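Long-range contacts in Zn-dependent hydrolase, glyoxylase (Echinicola vietnamensis, PDB 6T5K), which probably hydrolyses beta-lactam antibiotics, carbapenems among them, to substituted beta-amino acids as a zinc-dependent class B metallo-beta-lactamase: residues V177-C182 and L218-H223; P37-H42 and G170-D175. All coordinates share one frame; numbering follows the deposited sequence.

Contact 1 of 2, residues V177-C182 and L218-H223; sequences VLFGGC and LVIPGH. With ZN (zinc ion), chain H.
C182 and H223 meet at a zinc ion, to which C182 SG binds at 2.1 Å and H223 NE2 at 2.2 Å. Two waters and D104 OD2 complete the five ligands of this metal. C182 SG lies 3.3 Å from H223 NE2, and the sulfur approaches the imidazole obliquely. In C182, SG stands anti to the carbonyl carbon (chi1 -55°), which turns it to the metal. On the far side of the imidazole, H223 ND1 is hydrogen-bonded to A55 O, a second-shell contact that, with the zinc bond, fixes the rotation of the ring and leaves NE2 for zinc.

Behind the ligands the two segments pass closely at G181 and G222: G222 N gives a weak, bent bond to G181 O (124° at the hydrogen). These glycines bring the backbones to 3.9 Å between G181 CA and G222 CA, the closest approach in the register. The F179 ring packs against this backbone, with G181 N 3.6 Å above the centre of one face, while I220 CG2 meets the ring edge at CD1.

Farther back the strands run parallel, their axes 19° apart. Three backbone bonds, L178 N to L218 O, I220 N to L178 O and G180 N to I220 O, alternate between them in regular parallel fashion. V177, F179, L218 and I220 share the sheet face turned to strands 39-48 and 54-63; V177 CG1 packs on I220 CD1 at 3.9 Å. L178 and V219 occupy the other face, against helix 230-239. Strand 177-181, helix 201-212 and strand 218-221 form a beta-alpha-beta unit, whose parallel strand ends deliver the Cys and His of the Asp-Cys-His zinc site characteristic of subclass B1 metallo-beta-lactamases.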
ATOM      1  N   VAL A 177       7.336   9.517   3.951  1.00 13.86           N
ATOM      2  CA  VAL A 177       6.022   9.000   3.607  1.00 13.86           C
ATOM      3  C   VAL A 177       5.927   7.543   4.022  1.00 14.48           C
ATOM      4  O   VAL A 177       6.814   6.738   3.731  1.00 15.21           O
ATOM      5  CB  VAL A 177       5.777   9.107   2.090  1.00 14.60           C
ATOM      6  CG1 VAL A 177       4.421   8.469   1.703  1.00 14.72           C
ATOM      7  CG2 VAL A 177       5.813  10.537   1.647  1.00 14.33           C
ATOM      8  N   LEU A 178       4.803   7.193   4.614  1.00 14.16           N
ATOM      9  CA  LEU A 178       4.513   5.822   4.970  1.00 12.94           C
ATOM     10  C   LEU A 178       3.263   5.388   4.237  1.00 12.69           C
ATOM     11  O   LEU A 178       2.219   6.048   4.356  1.00 14.68           O
ATOM     12  CB  LEU A 178       4.225   5.698   6.477  1.00 14.87           C
ATOM     13  CG  LEU A 178       4.025   4.258   6.969  1.00 18.24           C
ATOM     14  CD1 LEU A 178       5.356   3.646   7.343  1.00 18.19           C
ATOM     15  CD2 LEU A 178       3.066   4.174   8.145  1.00 20.71           C
ATOM     16  N   PHE A 179       3.356   4.253   3.534  1.00 13.62           N
ATOM     17  CA  PHE A 179       2.172   3.542   3.071  1.00 14.14           C
ATOM     18  C   PHE A 179       1.821   2.524   4.156  1.00 14.83           C
ATOM     19  O   PHE A 179       2.510   1.503   4.317  1.00 14.46           O
ATOM     20  CB  PHE A 179       2.350   2.859   1.721  1.00 13.76           C
ATOM     21  CG  PHE A 179       1.097   2.180   1.277  1.00 14.18           C
ATOM     22  CD1 PHE A 179      -0.014   2.923   0.933  1.00 15.89           C
ATOM     23  CD2 PHE A 179       1.011   0.799   1.256  1.00 16.24           C
ATOM     24  CE1 PHE A 179      -1.193   2.297   0.572  1.00 16.05           C
ATOM     25  CE2 PHE A 179      -0.159   0.165   0.910  1.00 16.34           C
ATOM     26  CZ  PHE A 179      -1.264   0.914   0.539  1.00 16.27           C
ATOM     27  N   GLY A 180       0.761   2.816   4.922  1.00 15.45           N
ATOM     28  CA  GLY A 180       0.359   1.947   6.013  1.00 15.46           C
ATOM     29  C   GLY A 180      -0.480   0.772   5.583  1.00 16.31           C
ATOM     30  O   GLY A 180      -0.570  -0.209   6.316  1.00 18.43           O
ATOM     31  N   GLY A 181      -1.064   0.837   4.390  1.00 16.45           N
ATOM     32  CA  GLY A 181      -1.984  -0.203   3.971  1.00 16.08           C
ATOM     33  C   GLY A 181      -3.121  -0.324   4.969  1.00 16.36           C
ATOM     34  O   GLY A 181      -3.399   0.607   5.732  1.00 16.79           O
ATOM     35  N   CYS A 182      -3.763  -1.502   4.971  1.00 17.54           N
ATOM     36  CA  CYS A 182      -4.993  -1.619   5.742  1.00 17.46           C
ATOM     37  C   CYS A 182      -4.744  -1.735   7.230  1.00 14.76           C
ATOM     38  O   CYS A 182      -5.710  -1.733   8.001  1.00 16.41           O
ATOM     39  CB  CYS A 182      -5.854  -2.733   5.233  1.00 20.54           C
ATOM     40  SG  CYS A 182      -6.173  -2.515   3.472  1.00 23.35           S
ATOM     41  N   LEU A 218       3.715  12.220   6.006  1.00 14.31           N
ATOM     42  CA  LEU A 218       2.534  11.788   5.277  1.00 14.39           C
ATOM     43  C   LEU A 218       2.336  10.306   5.530  1.00 15.53           C
ATOM     44  O   LEU A 218       3.284   9.523   5.399  1.00 15.35           O
ATOM     45  CB  LEU A 218       2.668  12.051   3.764  1.00 17.48           C
ATOM     46  CG  LEU A 218       1.491  11.654   2.850  1.00 25.14           C
ATOM     47  CD1 LEU A 218       0.306  12.553   3.049  1.00 30.62           C
ATOM     48  CD2 LEU A 218       1.989  11.704   1.423  1.00 29.09           C
ATOM     49  N   VAL A 219       1.103   9.936   5.887  1.00 14.14           N
ATOM     50  CA  VAL A 219       0.716   8.553   6.137  1.00 13.76           C
ATOM     51  C   VAL A 219      -0.485   8.251   5.254  1.00 14.02           C
ATOM     52  O   VAL A 219      -1.499   8.962   5.316  1.00 15.01           O
ATOM     53  CB  VAL A 219       0.371   8.338   7.626  1.00 13.77           C
ATOM     54  CG1 VAL A 219      -0.141   6.928   7.887  1.00 14.63           C
ATOM     55  CG2 VAL A 219       1.591   8.608   8.486  1.00 15.28           C
ATOM     56  N   ILE A 220      -0.381   7.180   4.467  1.00 13.14           N
ATOM     57  CA  ILE A 220      -1.404   6.769   3.505  1.00 14.93           C
ATOM     58  C   ILE A 220      -2.052   5.494   4.038  1.00 15.85           C
ATOM     59  O   ILE A 220      -1.368   4.463   4.160  1.00 16.15           O
ATOM     60  CB  ILE A 220      -0.824   6.517   2.110  1.00 15.88           C
ATOM     61  CG1 ILE A 220      -0.103   7.739   1.554  1.00 16.53           C
ATOM     62  CG2 ILE A 220      -1.932   5.996   1.169  1.00 16.54           C
ATOM     63  CD1 ILE A 220       0.873   7.352   0.462  1.00 17.03           C
ATOM     64  N   PRO A 221      -3.327   5.524   4.406  1.00 14.25           N
ATOM     65  CA  PRO A 221      -4.015   4.321   4.889  1.00 14.89           C
ATOM     66  C   PRO A 221      -4.492   3.501   3.705  1.00 16.40           C
ATOM     67  O   PRO A 221      -4.493   3.955   2.571  1.00 16.52           O
ATOM     68  CB  PRO A 221      -5.227   4.908   5.633  1.00 15.61           C
ATOM     69  CG  PRO A 221      -5.558   6.141   4.802  1.00 17.34           C
ATOM     70  CD  PRO A 221      -4.240   6.690   4.336  1.00 15.26           C
ATOM     71  N   GLY A 222      -4.917   2.276   3.997  1.00 16.19           N
ATOM     72  CA  GLY A 222      -5.407   1.399   2.954  1.00 17.70           C
ATOM     73  C   GLY A 222      -6.730   1.814   2.379  1.00 17.76           C
ATOM     74  O   GLY A 222      -7.037   1.438   1.241  1.00 19.21           O
ATOM     75  N   HIS A 223      -7.502   2.610   3.118  1.00 16.86           N
ATOM     76  CA  HIS A 223      -8.797   3.107   2.683  1.00 18.46           C
ATOM     77  C   HIS A 223      -8.959   4.504   3.263  1.00 19.88           C
ATOM     78  O   HIS A 223      -8.541   4.747   4.394  1.00 20.75           O
ATOM     79  CB  HIS A 223      -9.916   2.183   3.195  1.00 20.75           C
ATOM     80  CG  HIS A 223      -9.726   0.743   2.804  1.00 24.36           C
ATOM     81  ND1 HIS A 223     -10.099   0.240   1.572  1.00 26.93           N
ATOM     82  CD2 HIS A 223      -9.161  -0.287   3.473  1.00 26.35           C
ATOM     83  CE1 HIS A 223      -9.770  -1.043   1.507  1.00 27.82           C
ATOM     84  NE2 HIS A 223      -9.215  -1.390   2.658  1.00 26.48           N
TER
HETATM   85 ZN    ZN H1207      -8.078  -3.238   2.960  0.54 20.81          ZN
HETATM   86  O   HOH W   1      -8.286  -5.349   2.807  1.00 25.88           O
HETATM   87  O   HOH W   2      -9.058  -3.019   5.026  1.00 33.97           O

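Contact 2 of 2, residues P37-H42 and G170-D175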
ATOM      1  N   PRO A  37       6.794  15.012  -3.420  1.00 18.89           N
ATOM      2  CA  PRO A  37       7.631  15.097  -4.636  1.00 17.67           C
ATOM      3  C   PRO A  37       7.793  13.789  -5.381  1.00 18.62           C
ATOM      4  O   PRO A  37       7.832  13.798  -6.620  1.00 21.32           O
ATOM      5  CB  PRO A  37       8.963  15.657  -4.115  1.00 18.91           C
ATOM      6  CG  PRO A  37       8.541  16.522  -2.968  1.00 21.29           C
ATOM      7  CD  PRO A  37       7.398  15.755  -2.297  1.00 20.49           C
ATOM      8  N   HIS A  38       7.873  12.668  -4.663  1.00 17.03           N
ATOM      9  CA  HIS A  38       8.116  11.381  -5.282  1.00 17.24           C
ATOM     10  C   HIS A  38       7.050  10.334  -5.007  1.00 16.97           C
ATOM     11  O   HIS A  38       7.237   9.184  -5.404  1.00 17.94           O
ATOM     12  CB  HIS A  38       9.466  10.817  -4.821  1.00 18.63           C
ATOM     13  CG  HIS A  38      10.610  11.714  -5.123  1.00 21.02           C
ATOM     14  ND1 HIS A  38      11.094  12.624  -4.207  1.00 22.51           N
ATOM     15  CD2 HIS A  38      11.355  11.866  -6.243  1.00 24.29           C
ATOM     16  CE1 HIS A  38      12.085  13.304  -4.752  1.00 25.30           C
ATOM     17  NE2 HIS A  38      12.256  12.877  -5.989  1.00 24.38           N
ATOM     18  N   THR A  39       5.970  10.654  -4.305  1.00 16.19           N
ATOM     19  CA  THR A  39       4.981   9.631  -4.011  1.00 16.06           C
ATOM     20  C   THR A  39       3.590  10.052  -4.447  1.00 16.69           C
ATOM     21  O   THR A  39       3.255  11.243  -4.530  1.00 15.95           O
ATOM     22  CB  THR A  39       4.954   9.142  -2.532  1.00 17.54           C
ATOM     23  OG1 THR A  39       4.248  10.067  -1.695  1.00 17.77           O
ATOM     24  CG2 THR A  39       6.355   8.908  -2.023  1.00 18.08           C
ATOM     25  N   TYR A  40       2.812   9.031  -4.771  1.00 16.71           N
ATOM     26  CA  TYR A  40       1.497   9.162  -5.368  1.00 16.69           C
ATOM     27  C   TYR A  40       0.578   8.138  -4.714  1.00 17.77           C
ATOM     28  O   TYR A  40       1.011   7.054  -4.309  1.00 17.55           O
ATOM     29  CB  TYR A  40       1.553   8.819  -6.864  1.00 16.95           C
ATOM     30  CG  TYR A  40       2.497   9.663  -7.673  1.00 17.90           C
ATOM     31  CD1 TYR A  40       3.881   9.576  -7.490  1.00 19.19           C
ATOM     32  CD2 TYR A  40       2.014  10.593  -8.584  1.00 19.28           C
ATOM     33  CE1 TYR A  40       4.745  10.376  -8.209  1.00 21.03           C
ATOM     34  CE2 TYR A  40       2.873  11.370  -9.337  1.00 20.79           C
ATOM     35  CZ  TYR A  40       4.241  11.275  -9.122  1.00 20.06           C
ATOM     36  OH  TYR A  40       5.111  12.052  -9.848  1.00 23.93           O
ATOM     37  N   VAL A  41      -0.697   8.479  -4.605  1.00 17.03           N
ATOM     38  CA  VAL A  41      -1.705   7.523  -4.165  1.00 17.98           C
ATOM     39  C   VAL A  41      -2.510   7.088  -5.384  1.00 18.24           C
ATOM     40  O   VAL A  41      -2.942   7.931  -6.181  1.00 19.00           O
ATOM     41  CB  VAL A  41      -2.616   8.123  -3.083  1.00 18.41           C
ATOM     42  CG1 VAL A  41      -3.637   7.118  -2.642  1.00 18.28           C
ATOM     43  CG2 VAL A  41      -1.792   8.640  -1.909  1.00 19.70           C
ATOM     44  N   HIS A  42      -2.657   5.782  -5.580  1.00 17.60           N
ATOM     45  CA  HIS A  42      -3.599   5.275  -6.565  1.00 17.45           C
ATOM     46  C   HIS A  42      -4.858   4.820  -5.839  1.00 17.59           C
ATOM     47  O   HIS A  42      -4.783   4.129  -4.821  1.00 18.11           O
ATOM     48  CB  HIS A  42      -3.000   4.221  -7.489  1.00 18.28           C
ATOM     49  CG  HIS A  42      -2.608   2.921  -6.857  1.00 17.84           C
ATOM     50  ND1 HIS A  42      -3.507   1.888  -6.678  1.00 17.28           N
ATOM     51  CD2 HIS A  42      -1.388   2.416  -6.557  1.00 16.24           C
ATOM     52  CE1 HIS A  42      -2.860   0.819  -6.265  1.00 18.02           C
ATOM     53  NE2 HIS A  42      -1.578   1.128  -6.149  1.00 15.85           N
ATOM     54  N   GLY A 170       5.089   0.132   3.744  1.00 13.44           N
ATOM     55  CA  GLY A 170       6.119   0.673   2.884  1.00 13.58           C
ATOM     56  C   GLY A 170       6.548   2.023   3.419  1.00 13.95           C
ATOM     57  O   GLY A 170       5.710   2.841   3.794  1.00 15.04           O
ATOM     58  N   TYR A 171       7.850   2.257   3.481  1.00 14.20           N
ATOM     59  CA  TYR A 171       8.408   3.489   4.022  1.00 14.00           C
ATOM     60  C   TYR A 171       9.346   4.091   2.992  1.00 14.89           C
ATOM     61  O   TYR A 171      10.270   3.423   2.520  1.00 14.98           O
ATOM     62  CB  TYR A 171       9.184   3.184   5.294  1.00 15.09           C
ATOM     63  CG  TYR A 171       9.922   4.363   5.848  1.00 16.32           C
ATOM     64  CD1 TYR A 171       9.271   5.551   6.201  1.00 16.43           C
ATOM     65  CD2 TYR A 171      11.292   4.295   6.010  1.00 17.09           C
ATOM     66  CE1 TYR A 171       9.997   6.609   6.727  1.00 19.13           C
ATOM     67  CE2 TYR A 171      12.008   5.331   6.523  1.00 20.34           C
ATOM     68  CZ  TYR A 171      11.370   6.478   6.891  1.00 19.92           C
ATOM     69  OH  TYR A 171      12.125   7.506   7.402  1.00 22.94           O
ATOM     70  N   PHE A 172       9.118   5.357   2.665  1.00 14.60           N
ATOM     71  CA  PHE A 172       9.938   6.087   1.697  1.00 14.90           C
ATOM     72  C   PHE A 172      10.543   7.270   2.427  1.00 14.09           C
ATOM     73  O   PHE A 172       9.874   8.306   2.611  1.00 13.99           O
ATOM     74  CB  PHE A 172       9.106   6.567   0.525  1.00 15.23           C
ATOM     75  CG  PHE A 172       9.897   7.313  -0.494  1.00 15.47           C
ATOM     76  CD1 PHE A 172      10.949   6.708  -1.152  1.00 16.06           C
ATOM     77  CD2 PHE A 172       9.634   8.622  -0.749  1.00 15.68           C
ATOM     78  CE1 PHE A 172      11.674   7.394  -2.104  1.00 17.33           C
ATOM     79  CE2 PHE A 172      10.347   9.293  -1.672  1.00 16.59           C
ATOM     80  CZ  PHE A 172      11.379   8.691  -2.346  1.00 16.80           C
ATOM     81  N   PRO A 173      11.794   7.167   2.850  1.00 14.67           N
ATOM     82  CA  PRO A 173      12.315   8.163   3.778  1.00 16.09           C
ATOM     83  C   PRO A 173      12.551   9.516   3.143  1.00 14.01           C
ATOM     84  O   PRO A 173      12.471  10.540   3.824  1.00 15.57           O
ATOM     85  CB  PRO A 173      13.624   7.534   4.268  1.00 18.06           C
ATOM     86  CG  PRO A 173      14.024   6.562   3.151  1.00 17.84           C
ATOM     87  CD  PRO A 173      12.694   6.001   2.708  1.00 16.88           C
ATOM     88  N   ASP A 174      12.857   9.586   1.853  1.00 14.42           N
ATOM     89  CA  ASP A 174      13.222  10.884   1.281  1.00 15.59           C
ATOM     90  C   ASP A 174      12.111  11.913   1.438  1.00 15.17           C
ATOM     91  O   ASP A 174      12.390  13.102   1.630  1.00 17.40           O
ATOM     92  CB  ASP A 174      13.574  10.730  -0.185  1.00 16.28           C
ATOM     93  CG  ASP A 174      14.816   9.947  -0.372  1.00 18.53           C
ATOM     94  OD1 ASP A 174      14.722   8.731  -0.146  1.00 21.71           O
ATOM     95  OD2 ASP A 174      15.865  10.544  -0.700  1.00 21.58           O
ATOM     96  N   ASP A 175      10.855  11.496   1.312  1.00 14.31           N
ATOM     97  CA  ASP A 175       9.726  12.397   1.509  1.00 15.31           C
ATOM     98  C   ASP A 175       9.059  12.170   2.867  1.00 15.30           C
ATOM     99  O   ASP A 175       8.002  12.778   3.127  1.00 16.18           O
ATOM    100  CB  ASP A 175       8.666  12.196   0.403  1.00 16.69           C
ATOM    101  CG  ASP A 175       9.135  12.595  -0.989  1.00 18.50           C
ATOM    102  OD1 ASP A 175      10.270  13.080  -1.185  1.00 19.47           O
ATOM    103  OD2 ASP A 175       8.318  12.384  -1.926  1.00 18.78           O
TER
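H38 and D175 are joined by two hydrogen bonds, one to each carboxylate oxygen. The backbone H38 N reaches D175 OD2 at 2.8 Å on its syn lone pair. The longer bond, H38 ND1 to D175 OD1 at 3.2 Å, is nearly straight (172° at the hydrogen); OD1 lies almost in the imidazole plane, which is turned 34° from the carboxylate. In H38, chi1 of -58° sets CG beside the backbone N, consistent with both donors serving one carboxylate. D175 OD2 is also hydrogen-bonded to S36 OG, so this buried oxygen has at least two polar partners. P37 CD comes close to the same carboxylate, at D175 OD2.

The apolar contacts centre on F172. T39 CG2 approaches F172 CD2 at 3.5 Å, and H38 CB lies 3.6 Å from F172 CE2, both obliquely to the ring. The H38 and F172 rings are themselves oblique.

V61 of strand 54-63 also touches F172. The arrangement is packing between the two facing sheets of the alpha-beta/beta-alpha metallo-beta-lactamase sandwich, with a His-carboxylate pair at its margin, away from the zinc sites.

How the contacts relate
From the N terminus, after strands 22-26 and 30-34, residues 37-42 lead into strand 39-48. The chain then completes the eight-stranded sheet and enters the five-stranded one before 170-175 closes contact 2, a loop with 127 intervening residues. Contact 1 opens directly afterwards and closes at 218-223 after 35 intervening residues, so the loops follow in series and neither nest nor cross. Their centres are 10 Å apart. Neighbouring antiparallel strands 169-172 and 177-181 couple them, with probable hydrogen bonds from F179 N to G170 O and from F172 N to V177 O. Contact 2 thus ties the sheets together, whereas contact 1 builds one sheet's edge.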